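Uncharacterized protein (Jannaschia sp. CCS1, PDB 2PYQ) is of unknown function but belongs to the DUF2853 family and folds as a small, all-helical single-chain protein. Local coordinates at residues S51-A54 against E55-I59; P24-A27 against L28-K31; S75-G78 against G79-S82. All coordinates share one frame; numbering follows the deposited sequence.

Contact 1 of 3, residues S51-A54 against E55-I59; sequences SDTA and ELETI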
ATOM      1  N   SER A  51      -5.525 -12.534  -0.387  1.00 38.66           N
ATOM      2  CA  SER A  51      -6.147 -13.691  -1.047  1.00 43.41           C
ATOM      3  C   SER A  51      -7.602 -13.466  -1.518  1.00 44.61           C
ATOM      4  O   SER A  51      -8.254 -14.433  -1.951  1.00 46.71           O
ATOM      5  CB  SER A  51      -6.103 -14.877  -0.087  1.00 47.37           C
ATOM      6  OG  SER A  51      -6.870 -14.574   1.090  1.00 53.15           O
ATOM      7  N   ASP A  52      -8.129 -12.230  -1.457  1.00 41.36           N
ATOM      8  CA  ASP A  52      -9.494 -11.969  -1.907  1.00 42.64           C
ATOM      9  C   ASP A  52      -9.488 -11.322  -3.281  1.00 41.49           C
ATOM     10  O   ASP A  52      -9.100 -10.158  -3.413  1.00 41.38           O
ATOM     11  CB  ASP A  52     -10.245 -11.086  -0.935  1.00 46.96           C
ATOM     12  CG  ASP A  52     -11.656 -10.857  -1.384  1.00 55.74           C
ATOM     13  OD1 ASP A  52     -12.419 -11.859  -1.503  1.00 59.42           O
ATOM     14  OD2 ASP A  52     -12.018  -9.682  -1.661  1.00 59.46           O
ATOM     15  N   THR A  53      -9.971 -12.046  -4.288  1.00 41.22           N
ATOM     16  CA  THR A  53     -10.063 -11.595  -5.689  1.00 36.26           C
ATOM     17  C   THR A  53     -10.731 -10.247  -5.856  1.00 31.89           C
ATOM     18  O   THR A  53     -10.152  -9.375  -6.506  1.00 30.23           O
ATOM     19  CB  THR A  53     -10.807 -12.676  -6.539  1.00 43.35           C
ATOM     20  OG1 THR A  53      -9.951 -13.848  -6.623  1.00 42.92           O
ATOM     21  CG2 THR A  53     -11.158 -12.199  -7.978  1.00 39.93           C
ATOM     22  N   ALA A  54     -11.908 -10.064  -5.269  1.00 30.04           N
ATOM     23  CA  ALA A  54     -12.662  -8.788  -5.411  1.00 30.00           C
ATOM     24  C   ALA A  54     -11.918  -7.577  -4.827  1.00 29.28           C
ATOM     25  O   ALA A  54     -11.961  -6.489  -5.413  1.00 30.18           O
ATOM     26  CB  ALA A  54     -14.079  -8.916  -4.796  1.00 32.11           C
ATOM     27  N   GLU A  55     -11.200  -7.789  -3.738  1.00 27.94           N
ATOM     28  CA  GLU A  55     -10.449  -6.741  -3.093  1.00 30.80           C
ATOM     29  C   GLU A  55      -9.279  -6.281  -3.981  1.00 26.99           C
ATOM     30  O   GLU A  55      -9.030  -5.112  -4.128  1.00 26.08           O
ATOM     31  CB  GLU A  55     -10.037  -7.234  -1.732  1.00 37.21           C
ATOM     32  CG  GLU A  55      -8.850  -6.716  -1.193  1.00 45.44           C
ATOM     33  CD  GLU A  55      -9.105  -5.918   0.008  1.00 55.03           C
ATOM     34  OE1 GLU A  55      -9.653  -4.809  -0.172  1.00 58.90           O
ATOM     35  OE2 GLU A  55      -8.777  -6.391   1.142  1.00 57.25           O
ATOM     36  N   LEU A  56      -8.637  -7.239  -4.626  1.00 26.02           N
ATOM     37  CA  LEU A  56      -7.586  -6.937  -5.594  1.00 24.62           C
ATOM     38  C   LEU A  56      -8.154  -6.266  -6.835  1.00 24.54           C
ATOM     39  O   LEU A  56      -7.515  -5.354  -7.368  1.00 25.95           O
ATOM     40  CB  LEU A  56      -6.779  -8.175  -5.966  1.00 24.84           C
ATOM     41  CG  LEU A  56      -6.120  -8.902  -4.797  1.00 24.94           C
ATOM     42  CD1 LEU A  56      -5.268 -10.022  -5.378  1.00 26.21           C
ATOM     43  CD2 LEU A  56      -5.298  -8.010  -3.864  1.00 23.73           C
ATOM     44  N   GLU A  57      -9.335  -6.682  -7.301  1.00 24.10           N
ATOM     45  CA  GLU A  57     -10.007  -6.009  -8.441  1.00 26.19           C
ATOM     46  C   GLU A  57     -10.363  -4.547  -8.101  1.00 26.46           C
ATOM     47  O   GLU A  57     -10.342  -3.685  -8.990  1.00 25.76           O
ATOM     48  CB  GLU A  57     -11.279  -6.752  -8.916  1.00 27.88           C
ATOM     49  CG  GLU A  57     -11.085  -8.167  -9.477  1.00 32.09           C
ATOM     50  CD  GLU A  57     -10.179  -8.244 -10.675  1.00 38.68           C
ATOM     51  OE1 GLU A  57      -9.985  -7.221 -11.390  1.00 40.38           O
ATOM     52  OE2 GLU A  57      -9.655  -9.375 -10.932  1.00 39.85           O
ATOM     53  N   THR A  58     -10.690  -4.297  -6.833  1.00 27.30           N
ATOM     54  CA  THR A  58     -11.025  -2.964  -6.336  1.00 26.78           C
ATOM     55  C   THR A  58      -9.790  -2.077  -6.280  1.00 24.80           C
ATOM     56  O   THR A  58      -9.870  -0.892  -6.612  1.00 25.66           O
ATOM     57  CB  THR A  58     -11.732  -3.032  -4.960  1.00 28.38           C
ATOM     58  OG1 THR A  58     -13.026  -3.673  -5.146  1.00 30.34           O
ATOM     59  CG2 THR A  58     -11.948  -1.627  -4.369  1.00 27.51           C
ATOM     60  N   ILE A  59      -8.652  -2.641  -5.860  1.00 23.91           N
ATOM     61  CA  ILE A  59      -7.371  -1.883  -5.861  1.00 21.88           C
ATOM     62  C   ILE A  59      -7.031  -1.541  -7.301  1.00 21.50           C
ATOM     63  O   ILE A  59      -6.653  -0.418  -7.581  1.00 22.54           O
ATOM     64  CB  ILE A  59      -6.232  -2.662  -5.192  1.00 22.85           C
ATOM     65  CG1 ILE A  59      -6.510  -2.836  -3.684  1.00 24.17           C
ATOM     66  CG2 ILE A  59      -4.874  -1.954  -5.372  1.00 19.89           C
ATOM     67  CD1 ILE A  59      -5.613  -3.811  -3.013  1.00 23.93           C
TER
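D52 caps the N-terminus of helix 53-65 by reaching round the first turn to E55. Its OD2 accepts from E55 N at 2.9 Å, the N-cap bond. The N-H does not lie in the carboxylate plane but approaches OD2 from above it, 42° out. The torsions set this up: D52 CG stands anti to its own nitrogen (chi1 -178°), which swings the carboxylate over the helix end. OD2 also rests against the E55 side chain, 3.1 Å from E55 CB. The two side chains cross at about a right angle, and their carboxylate planes are turned 73° apart. The E55 chain bends at chi2 and carries its acid away, where E55 OE2 accepts from A49 N. D52 OD2 and E55 OE2 therefore stay 5.4 Å apart, which probably limits their repulsion. Behind the cap, D52 O takes a fairly straight bond from L56 N at 3.2 Å. T53 O accepts from E57 N at 2.9 Å, in the carbonyl plane. With E57 CG beside its own backbone N, that CG lies 3.3 Å from the same T53 O. A54 O accepts from T58 N, with T58 OG1 also close, 3.0 Å from A54 O. An alanine in place of D52 would probably leave E55 N without its side-chain acceptor, with just a weak backbone bond to the residue's O. This helix start lies at the surface. L56 and E57 pack on M77 of helix 74-87, and I59 turns inward to I80 of that helix and to Y100 and L103 of helix 96-106.

Contact 2 of 3, residues P24-A27 against L28-K31; sequences PDMA and LLEK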
ATOM      1  N   PRO A  24      12.473   2.883   2.993  1.00 23.12           N
ATOM      2  CA  PRO A  24      11.261   3.697   2.810  1.00 24.84           C
ATOM      3  C   PRO A  24      11.529   5.172   2.501  1.00 26.59           C
ATOM      4  O   PRO A  24      12.408   5.796   3.138  1.00 27.90           O
ATOM      5  CB  PRO A  24      10.534   3.526   4.154  1.00 24.80           C
ATOM      6  CG  PRO A  24      11.565   3.166   5.110  1.00 24.68           C
ATOM      7  CD  PRO A  24      12.692   2.506   4.376  1.00 22.55           C
ATOM      8  N   ASP A  25      10.812   5.708   1.518  1.00 24.06           N
ATOM      9  CA  ASP A  25      10.837   7.144   1.177  1.00 23.06           C
ATOM     10  C   ASP A  25       9.766   7.718   2.097  1.00 22.97           C
ATOM     11  O   ASP A  25       8.569   7.584   1.837  1.00 24.35           O
ATOM     12  CB  ASP A  25      10.536   7.345  -0.304  1.00 24.33           C
ATOM     13  CG  ASP A  25      10.482   8.802  -0.726  1.00 30.22           C
ATOM     14  OD1 ASP A  25      10.310   9.735   0.100  1.00 31.67           O
ATOM     15  OD2 ASP A  25      10.593   9.012  -1.953  1.00 33.58           O
HETATM   16  N   MSE A  26      10.188   8.301   3.207  1.00 21.91           N
HETATM   17  CA  MSE A  26       9.245   8.779   4.238  1.00 21.48           C
HETATM   18  C   MSE A  26       8.307   9.882   3.754  1.00 23.79           C
HETATM   19  O   MSE A  26       7.142   9.922   4.155  1.00 24.21           O
HETATM   20  CB  MSE A  26       9.983   9.237   5.512  1.00 22.47           C
HETATM   21  CG  MSE A  26      10.741   8.109   6.218  1.00 25.81           C
HETATM   22 SE   MSE A  26       9.631   6.615   6.792  0.75 29.36          SE
HETATM   23  CE  MSE A  26       8.547   7.498   8.065  1.00 24.00           C
ATOM     24  N   ALA A  27       8.837  10.774   2.912  1.00 25.52           N
ATOM     25  CA  ALA A  27       8.029  11.856   2.343  1.00 24.28           C
ATOM     26  C   ALA A  27       6.892  11.252   1.526  1.00 22.49           C
ATOM     27  O   ALA A  27       5.758  11.641   1.703  1.00 24.94           O
ATOM     28  CB  ALA A  27       8.892  12.762   1.483  1.00 26.96           C
ATOM     29  N   LEU A  28       7.191  10.274   0.670  1.00 20.78           N
ATOM     30  CA  LEU A  28       6.143   9.607  -0.109  1.00 20.31           C
ATOM     31  C   LEU A  28       5.184   8.835   0.788  1.00 20.75           C
ATOM     32  O   LEU A  28       3.962   8.898   0.593  1.00 21.60           O
ATOM     33  CB  LEU A  28       6.753   8.680  -1.160  1.00 20.14           C
ATOM     34  CG  LEU A  28       5.772   7.936  -2.066  1.00 20.18           C
ATOM     35  CD1 LEU A  28       4.875   8.905  -2.828  1.00 20.07           C
ATOM     36  CD2 LEU A  28       6.520   6.967  -2.969  1.00 19.99           C
ATOM     37  N   LEU A  29       5.734   8.062   1.719  1.00 19.72           N
ATOM     38  CA  LEU A  29       4.914   7.276   2.640  1.00 20.30           C
ATOM     39  C   LEU A  29       3.900   8.150   3.383  1.00 20.28           C
ATOM     40  O   LEU A  29       2.749   7.758   3.520  1.00 21.11           O
ATOM     41  CB  LEU A  29       5.793   6.497   3.640  1.00 21.31           C
ATOM     42  CG  LEU A  29       5.056   5.541   4.589  1.00 20.57           C
ATOM     43  CD1 LEU A  29       4.173   4.470   3.847  1.00 19.13           C
ATOM     44  CD2 LEU A  29       6.108   4.865   5.489  1.00 21.16           C
ATOM     45  N   GLU A  30       4.318   9.324   3.820  1.00 21.01           N
ATOM     46  CA  GLU A  30       3.381  10.271   4.470  1.00 21.81           C
ATOM     47  C   GLU A  30       2.239  10.726   3.521  1.00 23.45           C
ATOM     48  O   GLU A  30       1.075  10.764   3.942  1.00 25.88           O
ATOM     49  CB  GLU A  30       4.134  11.484   5.059  1.00 24.06           C
ATOM     50  CG  GLU A  30       3.250  12.573   5.657  1.00 29.43           C
ATOM     51  CD  GLU A  30       2.346  12.056   6.761  1.00 40.55           C
ATOM     52  OE1 GLU A  30       2.923  11.611   7.754  1.00 48.07           O
ATOM     53  OE2 GLU A  30       1.085  12.097   6.649  1.00 42.99           O
ATOM     54  N   LYS A  31       2.575  11.010   2.262  1.00 21.60           N
ATOM     55  CA  LYS A  31       1.588  11.425   1.244  1.00 21.75           C
ATOM     56  C   LYS A  31       0.587  10.300   0.974  1.00 21.17           C
ATOM     57  O   LYS A  31      -0.613  10.550   0.837  1.00 22.25           O
ATOM     58  CB  LYS A  31       2.312  11.849  -0.040  1.00 21.66           C
ATOM     59  CG  LYS A  31       3.213  13.051   0.158  1.00 22.49           C
ATOM     60  CD  LYS A  31       4.110  13.340  -1.015  1.00 22.47           C
ATOM     61  CE  LYS A  31       5.206  14.337  -0.638  1.00 29.07           C
ATOM     62  NZ  LYS A  31       6.172  14.567  -1.734  1.00 33.45           N
TER
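D25 O accepts from L29 N at 2.9 Å, a nearly straight bond. It opens the i to i+4 ladder of helix 26-36. The side chain of the same residue provides the N-cap: D25 OD1 accepts from L28 N at 3.2 Å. This N-H comes in steeply above the carboxylate, 68° out of its plane. The chi1 of D25, 177°, puts CG beside the carbonyl carbon, which brings the acid back over the first turn. The whole carboxyl end then sits across the L28 side chain at about a right angle, with D25 CG 3.8 Å from L28 CB. The next rungs follow directly: E30 N donates to M26 O at 2.9 Å. K31 N reaches A27 O at 3.3 Å. M26, a selenomethionine, runs alongside L29 in the same direction. Its SE meets L29 CD2 at 4.1 Å. The M26 side chain also touches I9 and A13 of helix 4-18. K31 CG sits beside the backbone N (chi1 -63°), and the chain beyond is extended. Its aliphatic part passes A27 O, with K31 CG 3.3 Å from that oxygen. The ammonium goes on to a salt bridge with the terminal carboxylate of G114. L28 packs on Y101 and K105 of helix 96-106, and D25 N is hydrogen-bonded to Y101 OH. The chemistry is thus divided: carboxylate and carbonyl of D25 take up two early N-H groups, and apolar M26, L28 and L29 face neighbouring parts of the chain. The acid near the helix start would probably also be stabilised by the helix dipole.

Contact 3 of 3, residues S75-G78 against G79-S82; sequences SLMG and GIQS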
ATOM      1  N   SER A  75      -0.521  -5.932 -16.875  1.00 20.58           N
ATOM      2  CA  SER A  75       0.507  -5.398 -15.959  1.00 19.69           C
ATOM      3  C   SER A  75      -0.063  -4.934 -14.602  1.00 20.79           C
ATOM      4  O   SER A  75       0.662  -4.931 -13.623  1.00 18.76           O
ATOM      5  CB  SER A  75       1.270  -4.268 -16.609  1.00 19.46           C
ATOM      6  OG  SER A  75       0.421  -3.187 -16.872  1.00 21.54           O
ATOM      7  N   LEU A  76      -1.352  -4.558 -14.552  1.00 19.75           N
ATOM      8  CA  LEU A  76      -1.957  -4.055 -13.292  1.00 19.54           C
ATOM      9  C   LEU A  76      -2.117  -5.142 -12.245  1.00 19.58           C
ATOM     10  O   LEU A  76      -1.569  -5.036 -11.153  1.00 19.06           O
ATOM     11  CB  LEU A  76      -3.279  -3.338 -13.549  1.00 20.17           C
ATOM     12  CG  LEU A  76      -3.185  -2.121 -14.471  1.00 20.29           C
ATOM     13  CD1 LEU A  76      -4.507  -1.322 -14.376  1.00 20.98           C
ATOM     14  CD2 LEU A  76      -2.023  -1.188 -14.176  1.00 19.57           C
HETATM   15  N   MSE A  77      -2.832  -6.200 -12.596  1.00 20.32           N
HETATM   16  CA  MSE A  77      -2.940  -7.332 -11.666  1.00 20.56           C
HETATM   17  C   MSE A  77      -1.572  -7.987 -11.456  1.00 20.12           C
HETATM   18  O   MSE A  77      -1.296  -8.468 -10.388  1.00 20.55           O
HETATM   19  CB  MSE A  77      -3.984  -8.337 -12.131  1.00 24.10           C
HETATM   20  CG  MSE A  77      -4.329  -9.391 -11.108  1.00 27.40           C
HETATM   21 SE   MSE A  77      -4.966  -8.635  -9.411  0.75 29.22          SE
HETATM   22  CE  MSE A  77      -6.524  -7.737 -10.044  1.00 22.65           C
ATOM     23  N   GLY A  78      -0.720  -7.989 -12.465  1.00 19.96           N
ATOM     24  CA  GLY A  78       0.652  -8.509 -12.314  1.00 19.64           C
ATOM     25  C   GLY A  78       1.404  -7.743 -11.254  1.00 19.25           C
ATOM     26  O   GLY A  78       2.093  -8.332 -10.424  1.00 19.17           O
ATOM     27  N   GLY A  79       1.258  -6.424 -11.270  1.00 18.44           N
ATOM     28  CA  GLY A  79       1.883  -5.549 -10.263  1.00 17.85           C
ATOM     29  C   GLY A  79       1.303  -5.772  -8.873  1.00 17.92           C
ATOM     30  O   GLY A  79       2.041  -5.798  -7.904  1.00 17.97           O
ATOM     31  N   ILE A  80      -0.017  -5.931  -8.793  1.00 18.38           N
ATOM     32  CA  ILE A  80      -0.699  -6.204  -7.516  1.00 18.64           C
ATOM     33  C   ILE A  80      -0.194  -7.556  -6.955  1.00 20.41           C
ATOM     34  O   ILE A  80       0.200  -7.638  -5.796  1.00 19.52           O
ATOM     35  CB  ILE A  80      -2.220  -6.185  -7.650  1.00 19.28           C
ATOM     36  CG1 ILE A  80      -2.679  -4.754  -7.929  1.00 19.09           C
ATOM     37  CG2 ILE A  80      -2.876  -6.677  -6.348  1.00 19.74           C
ATOM     38  CD1 ILE A  80      -4.091  -4.624  -8.419  1.00 19.83           C
ATOM     39  N   GLN A  81      -0.156  -8.576  -7.806  1.00 19.41           N
ATOM     40  CA  GLN A  81       0.319  -9.902  -7.393  1.00 20.28           C
ATOM     41  C   GLN A  81       1.763  -9.830  -6.892  1.00 21.37           C
ATOM     42  O   GLN A  81       2.089 -10.421  -5.836  1.00 23.83           O
ATOM     43  CB  GLN A  81       0.126 -10.947  -8.501  1.00 24.92           C
ATOM     44  CG  GLN A  81      -1.364 -11.287  -8.670  1.00 35.14           C
ATOM     45  CD  GLN A  81      -1.692 -12.148  -9.898  1.00 46.43           C
ATOM     46  OE1 GLN A  81      -2.715 -12.872  -9.891  1.00 50.54           O
ATOM     47  NE2 GLN A  81      -0.849 -12.088 -10.955  1.00 47.06           N
ATOM     48  N   SER A  82       2.607  -9.073  -7.604  1.00 19.41           N
ATOM     49  CA  SER A  82       4.017  -8.874  -7.246  1.00 19.99           C
ATOM     50  C   SER A  82       4.184  -8.243  -5.862  1.00 18.25           C
ATOM     51  O   SER A  82       4.953  -8.746  -5.039  1.00 18.75           O
ATOM     52  CB  SER A  82       4.742  -8.027  -8.290  1.00 23.36           C
ATOM     53  OG  SER A  82       6.109  -7.832  -7.906  1.00 26.66           O
TER
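G79 N donates to S75 O at 2.8 Å, one of four successive i to i+4 bonds in this stretch of alpha-helix 74-87. The donor sits above the carbonyl plane, 37° out of it. S75 OG is hydrogen-bonded to S73 OG. L76 O accepts from I80 N at 3.0 Å. I80 CG1 also lies close to that oxygen, 3.4 Å from L76 O. The L76 side chain packs on M65, L70 and F107. M77, a selenomethionine, carries most of the side-chain contact. Its chi1 of -169° sets CG trans to the backbone N, and the bend at chi2 brings SE to 4.1 Å from I80 CB and nearly as close to I80 CG2; chi3 then sets CE. M77 O accepts from Q81 N at 2.8 Å. G78 has no side chain, and its O accepts from S82 N. This helix packs beside helix 53-65, where I80 touches L56 and L64. The extended Q81 chain crosses M77 at about a right angle, putting Q81 CD and OE1 each 4.0 Å from M77 CG.

Contacts 1 and 3 are neighbours, with centres 11 Å apart on helices 53-65 and 74-87, which follow each other in the chain. They meet through M77 and I80: M77 CE lies 3.6 Å from E57 OE2, and I80 CD1 lies 3.7 Å from L56 O. I80 CD1 also meets I59 CG2 at 4.1 Å. Contact 2 stands apart, on the opposite side of the chain's centre from both. Its centre is 24 Å from that of contact 1 and 22 Å from that of contact 3. Contacts 1 and 2 both start a helix with an aspartate N-cap, whereas contact 3 lies within a helix. With the function unknown, no active site can be placed relative to them.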